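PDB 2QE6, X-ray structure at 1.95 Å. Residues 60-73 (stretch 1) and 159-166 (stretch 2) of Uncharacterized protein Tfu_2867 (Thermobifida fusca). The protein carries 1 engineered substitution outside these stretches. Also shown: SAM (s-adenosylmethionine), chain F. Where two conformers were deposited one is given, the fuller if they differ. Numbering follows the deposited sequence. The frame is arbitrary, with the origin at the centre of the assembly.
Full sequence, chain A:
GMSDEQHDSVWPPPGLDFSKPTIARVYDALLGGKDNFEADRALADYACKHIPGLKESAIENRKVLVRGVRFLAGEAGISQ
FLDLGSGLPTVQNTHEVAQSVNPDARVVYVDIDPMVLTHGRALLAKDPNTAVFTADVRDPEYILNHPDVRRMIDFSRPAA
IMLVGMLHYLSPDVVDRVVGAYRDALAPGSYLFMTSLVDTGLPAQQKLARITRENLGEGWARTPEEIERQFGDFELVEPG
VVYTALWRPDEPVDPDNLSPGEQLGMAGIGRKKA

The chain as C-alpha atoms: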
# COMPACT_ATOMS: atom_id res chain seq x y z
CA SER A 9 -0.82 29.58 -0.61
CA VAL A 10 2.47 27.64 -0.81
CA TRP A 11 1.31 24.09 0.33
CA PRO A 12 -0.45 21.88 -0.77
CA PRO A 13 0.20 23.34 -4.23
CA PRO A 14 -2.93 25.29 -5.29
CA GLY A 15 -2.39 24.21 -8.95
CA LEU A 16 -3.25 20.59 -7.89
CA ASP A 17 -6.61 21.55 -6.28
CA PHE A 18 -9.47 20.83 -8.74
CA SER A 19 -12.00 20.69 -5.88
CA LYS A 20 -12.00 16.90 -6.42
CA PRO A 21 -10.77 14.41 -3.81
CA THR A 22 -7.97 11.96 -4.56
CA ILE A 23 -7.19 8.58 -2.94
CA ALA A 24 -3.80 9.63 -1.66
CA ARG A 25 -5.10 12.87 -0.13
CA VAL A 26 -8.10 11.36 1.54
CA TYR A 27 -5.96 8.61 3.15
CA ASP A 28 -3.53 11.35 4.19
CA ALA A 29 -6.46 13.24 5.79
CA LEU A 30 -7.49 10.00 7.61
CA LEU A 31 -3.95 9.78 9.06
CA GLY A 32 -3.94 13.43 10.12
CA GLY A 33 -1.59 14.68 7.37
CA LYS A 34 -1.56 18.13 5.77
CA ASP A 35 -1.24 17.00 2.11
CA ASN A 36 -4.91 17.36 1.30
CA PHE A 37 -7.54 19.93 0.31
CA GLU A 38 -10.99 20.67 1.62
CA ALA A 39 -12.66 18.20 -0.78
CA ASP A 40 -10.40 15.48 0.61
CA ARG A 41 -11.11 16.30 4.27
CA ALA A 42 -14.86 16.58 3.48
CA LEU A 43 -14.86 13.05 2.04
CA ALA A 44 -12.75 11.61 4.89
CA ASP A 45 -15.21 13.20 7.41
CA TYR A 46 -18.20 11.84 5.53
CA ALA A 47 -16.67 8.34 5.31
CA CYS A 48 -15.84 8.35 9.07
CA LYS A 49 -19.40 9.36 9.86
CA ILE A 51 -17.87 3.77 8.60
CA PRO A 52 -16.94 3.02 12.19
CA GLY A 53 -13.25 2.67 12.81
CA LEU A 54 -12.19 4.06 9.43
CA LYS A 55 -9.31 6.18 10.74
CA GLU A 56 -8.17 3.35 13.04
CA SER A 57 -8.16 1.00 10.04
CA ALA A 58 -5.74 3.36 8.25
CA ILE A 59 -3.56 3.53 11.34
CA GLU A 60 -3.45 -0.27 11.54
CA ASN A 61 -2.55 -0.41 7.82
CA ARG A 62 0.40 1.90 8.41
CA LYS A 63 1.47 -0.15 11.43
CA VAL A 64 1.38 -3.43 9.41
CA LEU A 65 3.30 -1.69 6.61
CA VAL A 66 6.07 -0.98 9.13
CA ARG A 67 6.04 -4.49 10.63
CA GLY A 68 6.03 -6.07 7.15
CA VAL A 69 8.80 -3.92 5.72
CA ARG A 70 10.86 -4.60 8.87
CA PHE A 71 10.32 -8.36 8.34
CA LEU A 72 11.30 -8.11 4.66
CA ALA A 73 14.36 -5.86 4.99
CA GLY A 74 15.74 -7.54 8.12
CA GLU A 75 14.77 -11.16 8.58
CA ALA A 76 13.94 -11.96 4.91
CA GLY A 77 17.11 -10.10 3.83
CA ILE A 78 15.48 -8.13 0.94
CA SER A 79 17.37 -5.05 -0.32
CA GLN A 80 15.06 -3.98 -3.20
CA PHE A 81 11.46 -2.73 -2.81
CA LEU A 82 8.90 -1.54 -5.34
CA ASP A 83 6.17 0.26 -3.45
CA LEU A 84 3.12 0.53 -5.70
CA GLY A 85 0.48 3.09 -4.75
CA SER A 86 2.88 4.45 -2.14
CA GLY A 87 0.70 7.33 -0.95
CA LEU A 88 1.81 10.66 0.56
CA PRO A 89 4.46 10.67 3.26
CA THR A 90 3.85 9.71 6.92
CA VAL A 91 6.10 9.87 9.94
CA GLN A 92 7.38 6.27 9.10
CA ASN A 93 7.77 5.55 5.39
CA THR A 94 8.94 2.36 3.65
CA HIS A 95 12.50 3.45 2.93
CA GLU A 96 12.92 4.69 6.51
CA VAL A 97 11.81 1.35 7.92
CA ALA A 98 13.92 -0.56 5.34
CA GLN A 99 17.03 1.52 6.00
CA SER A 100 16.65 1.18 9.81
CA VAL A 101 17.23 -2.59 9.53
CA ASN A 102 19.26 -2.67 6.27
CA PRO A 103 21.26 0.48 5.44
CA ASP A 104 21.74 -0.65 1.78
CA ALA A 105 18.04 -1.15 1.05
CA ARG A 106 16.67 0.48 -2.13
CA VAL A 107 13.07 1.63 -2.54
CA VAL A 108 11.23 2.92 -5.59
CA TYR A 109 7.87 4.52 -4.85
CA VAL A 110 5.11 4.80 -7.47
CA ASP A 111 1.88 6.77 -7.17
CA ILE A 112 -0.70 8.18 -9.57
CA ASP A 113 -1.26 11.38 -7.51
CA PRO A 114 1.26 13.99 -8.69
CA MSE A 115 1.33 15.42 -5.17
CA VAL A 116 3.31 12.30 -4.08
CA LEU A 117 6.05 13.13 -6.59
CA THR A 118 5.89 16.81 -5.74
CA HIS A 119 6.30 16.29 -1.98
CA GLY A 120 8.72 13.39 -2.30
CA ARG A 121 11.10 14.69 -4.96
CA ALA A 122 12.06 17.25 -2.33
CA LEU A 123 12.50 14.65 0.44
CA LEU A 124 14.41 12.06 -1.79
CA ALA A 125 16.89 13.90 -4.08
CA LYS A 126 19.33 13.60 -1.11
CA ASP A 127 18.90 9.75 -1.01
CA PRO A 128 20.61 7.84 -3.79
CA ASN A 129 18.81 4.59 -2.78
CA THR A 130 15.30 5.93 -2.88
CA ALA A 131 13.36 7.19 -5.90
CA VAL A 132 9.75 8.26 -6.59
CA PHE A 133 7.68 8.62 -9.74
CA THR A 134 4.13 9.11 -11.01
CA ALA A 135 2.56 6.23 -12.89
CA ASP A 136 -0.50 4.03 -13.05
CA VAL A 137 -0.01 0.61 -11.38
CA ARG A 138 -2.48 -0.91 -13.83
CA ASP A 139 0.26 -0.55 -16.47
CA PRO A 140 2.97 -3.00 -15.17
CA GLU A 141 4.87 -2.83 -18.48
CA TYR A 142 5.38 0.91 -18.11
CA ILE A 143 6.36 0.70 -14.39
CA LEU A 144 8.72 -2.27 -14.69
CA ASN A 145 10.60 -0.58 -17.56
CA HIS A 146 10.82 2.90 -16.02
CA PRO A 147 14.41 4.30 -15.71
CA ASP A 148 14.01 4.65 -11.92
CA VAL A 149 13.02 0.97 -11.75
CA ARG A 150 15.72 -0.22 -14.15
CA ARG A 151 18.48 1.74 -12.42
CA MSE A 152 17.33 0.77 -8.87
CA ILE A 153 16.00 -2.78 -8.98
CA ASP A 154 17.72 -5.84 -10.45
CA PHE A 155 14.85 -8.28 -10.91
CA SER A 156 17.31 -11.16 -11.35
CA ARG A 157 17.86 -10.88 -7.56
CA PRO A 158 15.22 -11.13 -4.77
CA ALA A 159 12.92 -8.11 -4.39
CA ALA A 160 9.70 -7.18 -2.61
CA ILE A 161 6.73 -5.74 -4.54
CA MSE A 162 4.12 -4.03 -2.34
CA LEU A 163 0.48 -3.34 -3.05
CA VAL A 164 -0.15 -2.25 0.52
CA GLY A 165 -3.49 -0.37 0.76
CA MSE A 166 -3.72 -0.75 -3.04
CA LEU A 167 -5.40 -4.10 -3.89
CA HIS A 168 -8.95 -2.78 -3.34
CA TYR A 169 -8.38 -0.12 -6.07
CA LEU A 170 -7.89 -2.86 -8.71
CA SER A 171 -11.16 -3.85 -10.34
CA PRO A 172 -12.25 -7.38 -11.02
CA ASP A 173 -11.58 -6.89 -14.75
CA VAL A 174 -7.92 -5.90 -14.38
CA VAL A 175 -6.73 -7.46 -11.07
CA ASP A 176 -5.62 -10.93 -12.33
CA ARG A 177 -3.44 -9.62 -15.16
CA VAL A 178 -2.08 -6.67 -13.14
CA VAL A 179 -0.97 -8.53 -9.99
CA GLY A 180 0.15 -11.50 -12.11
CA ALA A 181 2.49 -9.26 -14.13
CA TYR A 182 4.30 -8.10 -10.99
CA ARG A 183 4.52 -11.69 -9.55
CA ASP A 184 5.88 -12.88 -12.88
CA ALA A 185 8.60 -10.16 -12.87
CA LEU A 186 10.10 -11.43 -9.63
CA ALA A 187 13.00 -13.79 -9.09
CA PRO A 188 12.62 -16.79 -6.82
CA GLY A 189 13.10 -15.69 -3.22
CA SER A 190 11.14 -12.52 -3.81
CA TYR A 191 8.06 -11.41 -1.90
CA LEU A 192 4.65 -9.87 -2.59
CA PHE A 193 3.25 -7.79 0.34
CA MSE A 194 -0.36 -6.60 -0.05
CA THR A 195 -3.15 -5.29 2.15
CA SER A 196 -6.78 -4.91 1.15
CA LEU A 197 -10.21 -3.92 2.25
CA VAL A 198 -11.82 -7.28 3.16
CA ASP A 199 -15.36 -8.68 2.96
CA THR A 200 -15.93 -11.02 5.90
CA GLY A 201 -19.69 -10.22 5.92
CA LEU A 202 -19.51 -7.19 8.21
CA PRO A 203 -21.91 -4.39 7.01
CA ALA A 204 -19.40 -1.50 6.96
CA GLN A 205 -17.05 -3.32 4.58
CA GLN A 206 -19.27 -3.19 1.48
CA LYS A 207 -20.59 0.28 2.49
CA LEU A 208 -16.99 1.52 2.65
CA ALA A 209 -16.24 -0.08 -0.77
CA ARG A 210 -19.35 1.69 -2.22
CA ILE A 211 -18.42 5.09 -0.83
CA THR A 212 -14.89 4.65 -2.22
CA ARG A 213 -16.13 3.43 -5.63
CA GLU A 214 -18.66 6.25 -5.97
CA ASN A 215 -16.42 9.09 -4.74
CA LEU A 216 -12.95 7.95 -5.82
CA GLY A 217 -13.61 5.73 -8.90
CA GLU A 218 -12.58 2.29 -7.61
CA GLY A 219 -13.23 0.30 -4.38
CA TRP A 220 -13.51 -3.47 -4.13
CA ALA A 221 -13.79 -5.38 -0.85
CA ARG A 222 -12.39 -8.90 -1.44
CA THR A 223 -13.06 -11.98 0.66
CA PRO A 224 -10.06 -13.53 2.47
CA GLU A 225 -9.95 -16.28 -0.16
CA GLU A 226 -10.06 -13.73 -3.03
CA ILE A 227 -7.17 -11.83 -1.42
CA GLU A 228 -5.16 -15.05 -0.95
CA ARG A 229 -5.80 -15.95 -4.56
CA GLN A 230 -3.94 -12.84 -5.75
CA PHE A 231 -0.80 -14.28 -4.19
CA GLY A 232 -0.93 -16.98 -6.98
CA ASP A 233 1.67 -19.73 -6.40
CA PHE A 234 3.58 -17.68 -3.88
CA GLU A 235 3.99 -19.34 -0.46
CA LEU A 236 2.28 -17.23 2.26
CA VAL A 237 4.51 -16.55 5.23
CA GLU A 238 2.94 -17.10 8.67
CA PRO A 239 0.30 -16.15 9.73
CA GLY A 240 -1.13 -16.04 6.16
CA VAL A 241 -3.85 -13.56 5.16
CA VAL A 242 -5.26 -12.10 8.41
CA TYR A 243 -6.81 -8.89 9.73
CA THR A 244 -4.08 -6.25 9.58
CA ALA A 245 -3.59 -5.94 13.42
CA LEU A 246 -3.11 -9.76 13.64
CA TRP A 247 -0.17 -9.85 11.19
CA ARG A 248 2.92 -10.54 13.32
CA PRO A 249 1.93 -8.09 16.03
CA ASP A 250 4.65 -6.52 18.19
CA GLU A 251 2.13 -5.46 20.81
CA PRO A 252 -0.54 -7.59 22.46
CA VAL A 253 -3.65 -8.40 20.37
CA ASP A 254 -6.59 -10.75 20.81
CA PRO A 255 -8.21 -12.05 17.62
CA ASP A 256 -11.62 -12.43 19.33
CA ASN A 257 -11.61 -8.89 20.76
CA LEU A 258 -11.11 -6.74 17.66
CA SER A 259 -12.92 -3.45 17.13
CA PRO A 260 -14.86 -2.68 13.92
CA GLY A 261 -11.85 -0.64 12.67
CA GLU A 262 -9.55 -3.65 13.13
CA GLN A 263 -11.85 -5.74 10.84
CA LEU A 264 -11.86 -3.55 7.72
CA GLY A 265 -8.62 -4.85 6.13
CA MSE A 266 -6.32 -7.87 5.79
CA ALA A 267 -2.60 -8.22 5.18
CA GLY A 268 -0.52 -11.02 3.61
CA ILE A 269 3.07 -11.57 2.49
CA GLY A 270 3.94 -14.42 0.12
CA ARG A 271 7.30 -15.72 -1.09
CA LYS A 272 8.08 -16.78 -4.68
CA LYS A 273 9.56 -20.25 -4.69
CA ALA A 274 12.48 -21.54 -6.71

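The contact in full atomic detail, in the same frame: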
# COMPACT_ATOMS: atom_id res chain seq x y z
N GLU A 60 -3.89 1.11 11.49
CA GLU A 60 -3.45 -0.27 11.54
C GLU A 60 -2.76 -0.68 10.24
O GLU A 60 -1.87 -1.51 10.27
CB GLU A 60 -4.62 -1.22 11.80
CG GLU A 60 -5.15 -1.13 13.23
CD GLU A 60 -4.11 -1.38 14.31
OE1 GLU A 60 -3.12 -2.12 14.09
OE2 GLU A 60 -4.32 -0.83 15.42
N ASN A 61 -3.19 -0.13 9.11
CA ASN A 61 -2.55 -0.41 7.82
C ASN A 61 -1.14 0.15 7.78
O ASN A 61 -0.20 -0.53 7.35
CB ASN A 61 -3.42 0.13 6.69
CG ASN A 61 -2.96 -0.32 5.36
OD1 ASN A 61 -2.90 -1.51 5.07
ND2 ASN A 61 -2.65 0.63 4.51
N ARG A 62 -0.96 1.36 8.29
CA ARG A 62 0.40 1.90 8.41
C ARG A 62 1.27 1.10 9.36
O ARG A 62 2.42 0.87 9.06
CB ARG A 62 0.39 3.36 8.85
CG ARG A 62 -0.28 4.25 7.81
CD ARG A 62 0.33 4.06 6.43
NE ARG A 62 1.77 4.38 6.45
CZ ARG A 62 2.52 4.61 5.38
NH1 ARG A 62 1.99 4.55 4.16
NH2 ARG A 62 3.81 4.91 5.53
N LYS A 63 0.73 0.69 10.50
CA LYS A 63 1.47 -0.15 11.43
C LYS A 63 1.86 -1.51 10.81
O LYS A 63 2.94 -1.99 11.04
CB LYS A 63 0.68 -0.37 12.73
CG LYS A 63 0.53 0.85 13.69
CD LYS A 63 -0.44 0.45 14.80
CE LYS A 63 -0.49 1.36 15.98
NZ LYS A 63 -1.64 0.88 16.85
N VAL A 64 0.98 -2.16 10.03
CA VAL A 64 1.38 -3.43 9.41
C VAL A 64 2.39 -3.20 8.28
O VAL A 64 3.21 -4.07 8.02
CB VAL A 64 0.17 -4.28 8.87
CG1 VAL A 64 -0.38 -3.72 7.62
CG2 VAL A 64 0.58 -5.72 8.69
N LEU A 65 2.31 -2.05 7.62
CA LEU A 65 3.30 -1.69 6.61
C LEU A 65 4.68 -1.70 7.27
O LEU A 65 5.62 -2.29 6.74
CB LEU A 65 3.02 -0.31 6.01
CG LEU A 65 3.99 0.27 4.95
CD1 LEU A 65 3.18 1.28 4.15
CD2 LEU A 65 5.25 0.91 5.57
N VAL A 66 4.78 -1.06 8.41
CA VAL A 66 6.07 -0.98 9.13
C VAL A 66 6.57 -2.37 9.56
O VAL A 66 7.74 -2.73 9.33
CB VAL A 66 5.96 -0.03 10.35
CG1 VAL A 66 7.20 -0.16 11.24
CG2 VAL A 66 5.78 1.45 9.92
N ARG A 67 5.70 -3.14 10.22
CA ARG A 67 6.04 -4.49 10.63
C ARG A 67 6.45 -5.38 9.45
O ARG A 67 7.36 -6.20 9.56
CB ARG A 67 4.90 -5.15 11.44
CG ARG A 67 4.53 -4.43 12.72
CD ARG A 67 3.76 -5.30 13.71
NE ARG A 67 2.57 -5.89 13.10
CZ ARG A 67 1.43 -5.24 12.88
NH1 ARG A 67 1.31 -3.95 13.22
NH2 ARG A 67 0.40 -5.86 12.31
N GLY A 68 5.74 -5.26 8.32
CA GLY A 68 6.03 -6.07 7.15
C GLY A 68 7.33 -5.67 6.47
O GLY A 68 8.12 -6.50 6.09
N VAL A 69 7.57 -4.38 6.33
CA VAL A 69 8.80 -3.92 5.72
C VAL A 69 9.98 -4.30 6.61
O VAL A 69 11.01 -4.69 6.11
CB VAL A 69 8.75 -2.43 5.39
CG1 VAL A 69 10.08 -1.94 4.95
CG2 VAL A 69 7.69 -2.17 4.33
N ARG A 70 9.82 -4.19 7.92
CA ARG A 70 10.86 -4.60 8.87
C ARG A 70 11.16 -6.09 8.74
O ARG A 70 12.32 -6.50 8.77
CB ARG A 70 10.47 -4.26 10.31
CG ARG A 70 11.56 -4.56 11.33
CD ARG A 70 11.13 -4.22 12.75
NE ARG A 70 9.98 -5.01 13.17
CZ ARG A 70 8.85 -4.52 13.69
NH1 ARG A 70 8.70 -3.22 13.88
NH2 ARG A 70 7.88 -5.36 14.04
N PHE A 71 10.12 -6.92 8.57
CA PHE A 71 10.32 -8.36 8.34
C PHE A 71 11.11 -8.59 7.04
O PHE A 71 12.10 -9.33 7.01
CB PHE A 71 8.96 -9.10 8.27
CG PHE A 71 9.03 -10.44 7.60
CD1 PHE A 71 9.52 -11.54 8.26
CD2 PHE A 71 8.56 -10.60 6.30
CE1 PHE A 71 9.58 -12.80 7.62
CE2 PHE A 71 8.65 -11.84 5.66
CZ PHE A 71 9.15 -12.93 6.32
N LEU A 72 10.70 -7.91 5.99
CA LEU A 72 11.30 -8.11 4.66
C LEU A 72 12.74 -7.67 4.59
O LEU A 72 13.58 -8.39 4.06
CB LEU A 72 10.48 -7.35 3.62
CG LEU A 72 9.13 -7.94 3.27
CD1 LEU A 72 8.31 -6.94 2.48
CD2 LEU A 72 9.25 -9.31 2.55
N ALA A 73 13.03 -6.48 5.14
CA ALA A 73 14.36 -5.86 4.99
C ALA A 73 15.39 -6.44 5.98
O ALA A 73 16.61 -6.39 5.73
CB ALA A 73 14.25 -4.33 5.14
N ALA A 159 13.49 -9.40 -4.72
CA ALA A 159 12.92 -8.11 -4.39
C ALA A 159 11.59 -8.30 -3.69
O ALA A 159 11.06 -9.40 -3.68
CB ALA A 159 12.74 -7.28 -5.65
N ALA A 160 11.04 -7.21 -3.16
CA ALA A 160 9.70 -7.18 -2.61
C ALA A 160 8.86 -6.20 -3.43
O ALA A 160 9.23 -5.04 -3.57
CB ALA A 160 9.72 -6.74 -1.16
N ILE A 161 7.73 -6.66 -3.97
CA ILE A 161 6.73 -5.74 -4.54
C ILE A 161 5.55 -5.58 -3.57
O ILE A 161 5.08 -6.56 -2.99
CB ILE A 161 6.22 -6.23 -5.91
CG1 ILE A 161 7.36 -6.23 -6.94
CG2 ILE A 161 5.08 -5.36 -6.38
CD1 ILE A 161 6.97 -6.77 -8.32
N MSE A 162 5.12 -4.35 -3.36
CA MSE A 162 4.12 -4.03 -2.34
C MSE A 162 2.92 -3.43 -3.02
O MSE A 162 3.06 -2.57 -3.88
CB MSE A 162 4.67 -3.03 -1.34
CG MSE A 162 5.87 -3.53 -0.57
SE MSE A 162 6.80 -2.12 0.37
CE MSE A 162 5.42 -1.29 1.49
N LEU A 163 1.74 -3.96 -2.71
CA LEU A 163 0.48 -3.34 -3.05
C LEU A 163 -0.29 -3.14 -1.74
O LEU A 163 -1.44 -3.58 -1.58
CB LEU A 163 -0.30 -4.19 -4.06
CG LEU A 163 0.29 -4.19 -5.48
CD1 LEU A 163 0.91 -5.47 -5.80
CD2 LEU A 163 -0.80 -3.88 -6.50
N VAL A 164 0.38 -2.51 -0.79
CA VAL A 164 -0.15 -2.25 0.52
C VAL A 164 -1.19 -1.10 0.38
O VAL A 164 -0.90 -0.08 -0.25
CB VAL A 164 1.02 -1.93 1.53
CG1 VAL A 164 0.48 -1.49 2.91
CG2 VAL A 164 1.92 -3.17 1.71
N GLY A 165 -2.40 -1.32 0.88
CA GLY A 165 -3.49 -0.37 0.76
C GLY A 165 -3.93 -0.06 -0.65
O GLY A 165 -4.50 1.03 -0.90
N MSE A 166 -3.67 -1.00 -1.57
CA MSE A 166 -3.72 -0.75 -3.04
C MSE A 166 -4.62 -1.81 -3.71
O MSE A 166 -5.30 -1.53 -4.72
CB MSE A 166 -2.22 -0.72 -3.54
CG MSE A 166 -1.72 -0.28 -5.00
SE MSE A 166 -2.81 1.06 -5.77
CE MSE A 166 -3.48 -0.02 -7.24
N SAM F . 0.28 2.23 0.14
CA SAM F . -0.04 3.30 1.17
C SAM F . -0.45 2.63 2.47
O SAM F . -0.28 3.21 3.54
OXT SAM F . -0.97 1.51 2.46
CB SAM F . -1.18 4.27 0.80
CG SAM F . -2.58 3.64 0.64
SD SAM F . -3.88 4.75 0.01
CE SAM F . -2.83 6.22 -0.13
C5' SAM F . -3.78 4.20 -1.71
C4' SAM F . -2.75 4.79 -2.67
O4' SAM F . -2.74 4.02 -3.88
C3' SAM F . -3.04 6.24 -3.10
O3' SAM F . -1.90 7.07 -2.91
C2' SAM F . -3.45 6.18 -4.56
O2' SAM F . -3.20 7.38 -5.31
C1' SAM F . -2.68 4.93 -4.99
N9 SAM F . -3.30 4.34 -6.18
C8 SAM F . -4.57 3.79 -6.33
N7 SAM F . -4.70 3.35 -7.61
C5 SAM F . -3.52 3.59 -8.25
C6 SAM F . -3.10 3.32 -9.56
N6 SAM F . -3.96 2.73 -10.44
N1 SAM F . -1.81 3.69 -9.91
C2 SAM F . -0.93 4.31 -9.00
N3 SAM F . -1.36 4.59 -7.70
C4 SAM F . -2.63 4.22 -7.36

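A helix packed against a strand often meets it through alternate strand residues alone, and the contact between residues 60-73 and 159-166 illustrates the principle. The helix runs nearly antiparallel to strand 160-163, at 171°, with the axes 10.8 Å apart at their closest. No hydrogen bond joins the two stretches; the contact is mostly apolar packing, with N61 adding van der Waals contacts to V164 and G165.

M162, a selenomethionine, covers the most surface. Its CB points toward the helix, whereas that of I161, its neighbour, points away. The long side chain carries its terminal methyl to two helix residues one turn apart: M162 CE lies 3.7 Å from V69 CG2 and 4.1 Å from L65 CG. Two residues back along the strand, A160 repeats the arrangement on a smaller scale, with A160 CB 3.9 Å from L72 CD1.

V164, almost equal to M162 in area, extends the apolar row beyond the strand, its CG1 4.1 Å from L65 CD1. Here packing gives way to ligand binding. The backbone V164 O accepts a hydrogen bond from SAM N at 2.6 Å, while the helix reaches the ligand's carboxylate: R62 NH1 donates to SAM O at 2.7 Å, and N61 ND2 donates weakly to SAM OXT at 2.8 Å. G165, which follows V164, has positive phi; a CB there would lie 2.4 Å from SAM OXT.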